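PpiC-type peptidyl-prolyl cis-trans isomerase (Novosphingobium aromaticivorans, PDB 3GPK) probably catalyses cis-trans isomerisation of peptide bonds preceding proline, this chain being the PpiC-type (parvulin-like) domain of a longer, probably periplasmic chaperone. Local coordinates at residues A[88-92]-A[93-97]; A[15-19]-A[20-24]; A[74-77]-A[78-82]. One frame throughout, in Å; residues are numbered along the deposited sequence.

Contact 1 (A[88-92]-A[93-97]); sequences PVEIR and GGFSI. With SO4 (sulfate ion), chain C.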
# COMPACT_ATOMS: atom_id res chain seq x y z
N PRO A 88 -6.59 0.15 -6.52
CA PRO A 88 -5.66 1.28 -6.48
C PRO A 88 -6.26 2.56 -5.92
O PRO A 88 -7.43 2.88 -6.18
CB PRO A 88 -5.21 1.43 -7.93
CG PRO A 88 -6.31 0.81 -8.71
CD PRO A 88 -6.78 -0.34 -7.89
N VAL A 89 -5.47 3.28 -5.14
CA VAL A 89 -5.89 4.53 -4.53
C VAL A 89 -5.14 5.68 -5.19
O VAL A 89 -3.91 5.68 -5.22
CB VAL A 89 -5.58 4.56 -3.02
CG1 VAL A 89 -6.02 5.89 -2.41
CG2 VAL A 89 -6.26 3.40 -2.31
N GLU A 90 -5.87 6.65 -5.72
CA GLU A 90 -5.22 7.79 -6.36
C GLU A 90 -4.56 8.72 -5.35
O GLU A 90 -5.13 9.00 -4.30
CB GLU A 90 -6.21 8.61 -7.20
CG GLU A 90 -5.55 9.83 -7.83
CD GLU A 90 -6.49 10.68 -8.67
OE1 GLU A 90 -7.72 10.51 -8.57
OE2 GLU A 90 -5.98 11.53 -9.44
N ILE A 91 -3.36 9.17 -5.67
CA ILE A 91 -2.65 10.14 -4.85
C ILE A 91 -2.13 11.16 -5.84
O ILE A 91 -2.23 10.96 -7.05
CB ILE A 91 -1.48 9.52 -4.04
CG1 ILE A 91 -0.48 8.83 -4.96
CG2 ILE A 91 -2.04 8.56 -3.00
CD1 ILE A 91 0.74 8.30 -4.23
N ARG A 92 -1.57 12.27 -5.37
CA ARG A 92 -1.11 13.29 -6.29
C ARG A 92 -0.25 12.81 -7.45
O ARG A 92 -0.50 13.16 -8.60
CB ARG A 92 -0.38 14.40 -5.54
CG ARG A 92 -1.24 15.15 -4.55
CD ARG A 92 -0.54 16.41 -4.06
NE ARG A 92 -1.37 17.15 -3.11
CZ ARG A 92 -1.68 16.73 -1.90
NH1 ARG A 92 -1.24 15.55 -1.47
NH2 ARG A 92 -2.44 17.48 -1.11
N GLY A 93 0.76 11.99 -7.16
CA GLY A 93 1.65 11.53 -8.21
C GLY A 93 1.35 10.23 -8.94
O GLY A 93 2.16 9.79 -9.75
N GLY A 94 0.20 9.64 -8.66
CA GLY A 94 -0.15 8.39 -9.33
C GLY A 94 -1.14 7.56 -8.54
O GLY A 94 -2.13 8.08 -8.02
N PHE A 95 -0.87 6.25 -8.44
CA PHE A 95 -1.75 5.33 -7.72
C PHE A 95 -0.96 4.37 -6.85
O PHE A 95 0.14 3.98 -7.20
CB PHE A 95 -2.57 4.50 -8.70
CG PHE A 95 -3.54 5.29 -9.52
CD1 PHE A 95 -4.79 5.61 -9.02
CD2 PHE A 95 -3.18 5.74 -10.79
CE1 PHE A 95 -5.69 6.38 -9.77
CE2 PHE A 95 -4.07 6.50 -11.55
CZ PHE A 95 -5.33 6.82 -11.03
N SER A 96 -1.54 4.00 -5.72
CA SER A 96 -0.90 3.05 -4.82
C SER A 96 -1.84 1.91 -4.48
O SER A 96 -3.06 2.08 -4.43
CB SER A 96 -0.47 3.72 -3.51
OG SER A 96 0.59 4.62 -3.73
N ILE A 97 -1.25 0.73 -4.29
CA ILE A 97 -1.97 -0.46 -3.89
C ILE A 97 -1.40 -0.74 -2.50
O ILE A 97 -0.19 -0.75 -2.32
CB ILE A 97 -1.67 -1.67 -4.81
CG1 ILE A 97 -2.09 -1.35 -6.25
CG2 ILE A 97 -2.41 -2.91 -4.31
CD1 ILE A 97 -1.65 -2.41 -7.26
S SO4 C . -3.71 17.28 2.20
O1 SO4 C . -3.24 18.16 3.29
O2 SO4 C . -2.59 16.45 1.72
O3 SO4 C . -4.79 16.41 2.71
O4 SO4 C . -4.22 18.10 1.08

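Contact 2 (A[15-19]-A[20-24]); sequences LAATE and ENKPQ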
# COMPACT_ATOMS: atom_id res chain seq x y z
N LEU A 15 2.55 3.35 -8.52
CA LEU A 15 2.71 3.52 -9.96
C LEU A 15 2.51 5.00 -10.25
O LEU A 15 1.43 5.55 -10.04
CB LEU A 15 1.66 2.71 -10.73
CG LEU A 15 1.64 1.19 -10.54
CD1 LEU A 15 0.73 0.59 -11.60
CD2 LEU A 15 3.05 0.61 -10.68
N ALA A 16 3.58 5.65 -10.71
CA ALA A 16 3.52 7.08 -11.01
C ALA A 16 2.76 7.37 -12.29
O ALA A 16 2.79 6.58 -13.23
CB ALA A 16 4.94 7.63 -11.12
N ALA A 17 2.06 8.50 -12.31
CA ALA A 17 1.31 8.87 -13.50
C ALA A 17 0.97 10.34 -13.52
O ALA A 17 0.55 10.91 -12.52
CB ALA A 17 0.02 8.05 -13.59
N THR A 18 1.17 10.96 -14.68
CA THR A 18 0.83 12.36 -14.83
C THR A 18 -0.69 12.35 -14.93
O THR A 18 -1.28 11.29 -15.18
CB THR A 18 1.43 12.95 -16.12
OG1 THR A 18 0.99 12.18 -17.24
CG2 THR A 18 2.95 12.93 -16.05
N GLU A 19 -1.34 13.49 -14.74
CA GLU A 19 -2.79 13.51 -14.81
C GLU A 19 -3.29 12.94 -16.12
O GLU A 19 -4.29 12.23 -16.15
CB GLU A 19 -3.32 14.94 -14.61
CG GLU A 19 -2.97 15.53 -13.25
CD GLU A 19 -3.45 14.67 -12.09
OE1 GLU A 19 -4.68 14.54 -11.90
OE2 GLU A 19 -2.60 14.12 -11.37
N GLU A 20 -2.58 13.23 -17.20
CA GLU A 20 -2.96 12.75 -18.53
C GLU A 20 -2.90 11.24 -18.66
O GLU A 20 -3.71 10.63 -19.36
CB GLU A 20 -2.04 13.37 -19.59
CG GLU A 20 -2.16 14.88 -19.74
CD GLU A 20 -1.77 15.64 -18.48
OE1 GLU A 20 -0.64 15.45 -17.99
OE2 GLU A 20 -2.61 16.43 -17.99
N ASN A 21 -1.93 10.62 -17.98
CA ASN A 21 -1.76 9.18 -18.04
C ASN A 21 -2.45 8.41 -16.92
O ASN A 21 -2.42 7.18 -16.90
CB ASN A 21 -0.27 8.82 -18.02
CG ASN A 21 0.43 9.21 -19.29
OD1 ASN A 21 -0.03 8.91 -20.39
ND2 ASN A 21 1.58 9.87 -19.16
N LYS A 22 -3.08 9.12 -15.99
CA LYS A 22 -3.71 8.43 -14.87
C LYS A 22 -4.73 7.34 -15.22
O LYS A 22 -4.67 6.24 -14.68
CB LYS A 22 -4.31 9.44 -13.88
CG LYS A 22 -3.29 9.86 -12.81
CD LYS A 22 -3.86 10.81 -11.76
CE LYS A 22 -2.86 11.04 -10.63
NZ LYS A 22 -3.36 11.96 -9.57
N PRO A 23 -5.67 7.62 -16.14
CA PRO A 23 -6.62 6.55 -16.44
C PRO A 23 -5.92 5.26 -16.92
O PRO A 23 -6.33 4.16 -16.54
CB PRO A 23 -7.52 7.18 -17.50
CG PRO A 23 -7.55 8.62 -17.09
CD PRO A 23 -6.09 8.89 -16.76
N GLN A 24 -4.89 5.41 -17.73
CA GLN A 24 -4.15 4.26 -18.23
C GLN A 24 -3.38 3.56 -17.11
O GLN A 24 -3.39 2.33 -17.03
CB GLN A 24 -3.15 4.68 -19.32
CG GLN A 24 -2.21 3.55 -19.76
CD GLN A 24 -2.90 2.45 -20.55
OE1 GLN A 24 -3.32 2.67 -21.69
NE2 GLN A 24 -3.03 1.26 -19.95
O HOH W 1 2.92 9.40 -16.55
O HOH W 2 0.99 14.07 -19.58

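Contact 3 (A[74-77]-A[78-82]); sequences ATTA and ASMGP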
# COMPACT_ATOMS: atom_id res chain seq x y z
N ALA A 74 -3.71 7.31 4.04
CA ALA A 74 -3.94 7.26 5.48
C ALA A 74 -5.40 6.92 5.78
O ALA A 74 -5.70 6.06 6.62
CB ALA A 74 -3.58 8.60 6.12
N THR A 75 -6.31 7.59 5.09
CA THR A 75 -7.73 7.35 5.30
C THR A 75 -8.14 5.96 4.80
O THR A 75 -9.09 5.37 5.32
CB THR A 75 -8.60 8.44 4.62
OG1 THR A 75 -8.29 8.52 3.23
CG2 THR A 75 -8.32 9.80 5.27
N THR A 76 -7.43 5.43 3.81
CA THR A 76 -7.73 4.09 3.29
C THR A 76 -7.25 3.04 4.29
O THR A 76 -7.97 2.09 4.62
CB THR A 76 -7.02 3.82 1.93
OG1 THR A 76 -7.57 4.66 0.91
CG2 THR A 76 -7.22 2.36 1.53
N ALA A 77 -6.02 3.22 4.77
CA ALA A 77 -5.41 2.31 5.72
C ALA A 77 -6.18 2.24 7.03
O ALA A 77 -6.27 1.17 7.64
CB ALA A 77 -3.96 2.74 5.99
N ALA A 78 -6.74 3.37 7.45
CA ALA A 78 -7.49 3.41 8.70
C ALA A 78 -8.71 2.51 8.71
O ALA A 78 -9.13 2.04 9.78
CB ALA A 78 -7.90 4.85 9.01
N SER A 79 -9.29 2.25 7.54
CA SER A 79 -10.48 1.41 7.43
C SER A 79 -10.20 -0.03 7.03
O SER A 79 -11.11 -0.87 7.05
CB SER A 79 -11.47 2.01 6.43
OG SER A 79 -11.92 3.29 6.86
N MSE A 80 -8.96 -0.33 6.66
CA MSE A 80 -8.61 -1.69 6.23
C MSE A 80 -8.58 -2.73 7.33
O MSE A 80 -8.24 -2.44 8.47
CB MSE A 80 -7.24 -1.69 5.56
CG MSE A 80 -7.15 -0.94 4.27
SE MSE A 80 -5.32 -0.92 3.70
CE MSE A 80 -5.20 -2.72 2.98
N GLY A 81 -8.94 -3.96 6.96
CA GLY A 81 -8.90 -5.06 7.91
C GLY A 81 -7.56 -5.73 7.72
O GLY A 81 -7.00 -5.65 6.62
N PRO A 82 -7.01 -6.41 8.73
CA PRO A 82 -5.71 -7.06 8.58
C PRO A 82 -5.66 -8.11 7.46
O PRO A 82 -6.62 -8.85 7.25
CB PRO A 82 -5.46 -7.65 9.96
CG PRO A 82 -6.83 -7.99 10.43
CD PRO A 82 -7.63 -6.77 10.02
O HOH W 3 -7.00 -0.52 9.70

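Contact 1 (A[88-92]-A[93-97])
V89 and S96 form a hydrogen-bonded antiparallel pair, as do I91 and G94, and together they make residues 88-97 a tight beta hairpin whose first strand, 85-91, is at the edge of the sheet within this chain. The strand segments run at 143° to each other, and a type I turn from I91 to G94, with R92 and G93 at its corners, joins them. V89 N reaches S96 O at 2.8 Å, and S96 N returns to V89 O at 2.9 Å. Nearer the turn, I91 N gives an almost straight bond of 2.9 Å to G94 O; the return bond, G94 N to I91 O, is longer at 3.2 Å and arrives well above the carbonyl plane. At the backbone angles of G94 any side chain would press on the preceding carbonyl oxygen.

On one face, the ring of F95 lies obliquely against E90, CE1 3.4 Å from E90 CB. F26 of helix 22-37 meets this ring edge-to-face, and the carboxylate of E90 runs on to a salt bridge with K22. P88, which follows a cis peptide bond, packs its CB against F95 CB. On the other face, I91 holds CG1 between its backbone N and carbonyl carbon (chi1 57°), close to G94 N and O, and CD1 ends 3.7 Å from S96 OG, a hydroxyl hydrogen-bonded to E12. From the turn, R92, extended from CG to NE, presents the edge of its guanidinium to a sulfate ion also held by T71: NH2 makes a nearly straight bond of 3.0 Å to O2 of the sulfate and a weak, bent one of 2.9 Å to its O4.

Contact 2 (A[15-19]-A[20-24])
E19 and K22 form the salt bridge of this turn. The two side chains run side by side in the same direction, and K22 NZ meets the syn lone pair of E19 OE2 at 2.9 Å. E19 folds back at chi2 (-56°) to present that oxygen, whereas K22 is extended beyond CG. E90 OE2 forms a second salt bridge to NZ, and the carbonyls of I91 and R92 accept from it too, so the three protons of the ammonium are shared among four oxygens. With an alanine here instead of K22, E19 and E90 would probably be left without their shared positive partner, and the carbonyls of I91 and R92 would each lose a donor.

The bonds to backbone N-H groups are weak: N21 N approaches T18 O at 3.0 Å and the side-chain oxygen T18 OG1 at 3.4 Å, and K22 N reaches E19 O at 3.3 Å.

Two waters add bridges. One accepts from T18 N and N21 ND2; the other joins T18 OG1 to E20 OE1, 2.7 Å from that carboxylate oxygen.

Apolar packing is slight, with A17 CB resting 3.9 Å from K22 CG.

All this belongs to the connection between strand 7-16 and helix 22-37, the first strand-to-helix passage of the parvulin-like fold.

Contact 3 (A[74-77]-A[78-82])
A74 O takes the N-H of A78 at 3.0 Å, the ordinary i to i+4 bond of a helix. The following turn tightens: S79 N binds T76 O at 3.2 Å and M80 N binds A77 O, also at 3.2 Å, each three residues back and with the donor well above the carbonyl plane. T76 O has a further, weak claim from M80 N, and M80 CG presses on the same oxygen at 3.2 Å.

M80 is a selenomethionine. With CG anti to its carbonyl carbon (chi1 -66°), the side chain turns back along the helix, and SE passes 3.8 Å from A77 CA before the bend at chi3 carries CE away. A water lies 2.8 Å from A77 O and 2.6 Å from M80 O and may donate to either or both, since more acceptors are in reach than it has protons.

The hydroxyls of T75 and T76 bond back to T71 O and E72 O, one turn earlier, holding both side chains to their own helix. Farther out, A77 and A78 touch L66 in a loop. T76 packs on A86 and V89 of strand 85-91, and M80 spans A86 of that strand and L98 and L100 of strand 94-104, seating the end of helix 71-79 and the residue after it against the hairpin.

Along the chain the order is contact 2, contact 3, contact 1, all within the one parvulin-like domain. Contacts 1 and 2 are close, with centres 9 Å apart, because strands 7-16 and 94-104 are neighbours in the antiparallel sheet; F95 O probably bonds L15 N there, and K22 ties the first strand-to-helix turn to the hairpin. Contact 3 lies 15 Å from contact 1, centre to centre, and meets it where T76 packs on V89. From contact 2 it is 24 Å away between centres, with nearest atoms about 13 Å apart. The hairpin thus stands between the two, linked to helix 22-37 by charge and packing, and to helix 71-79 by packing.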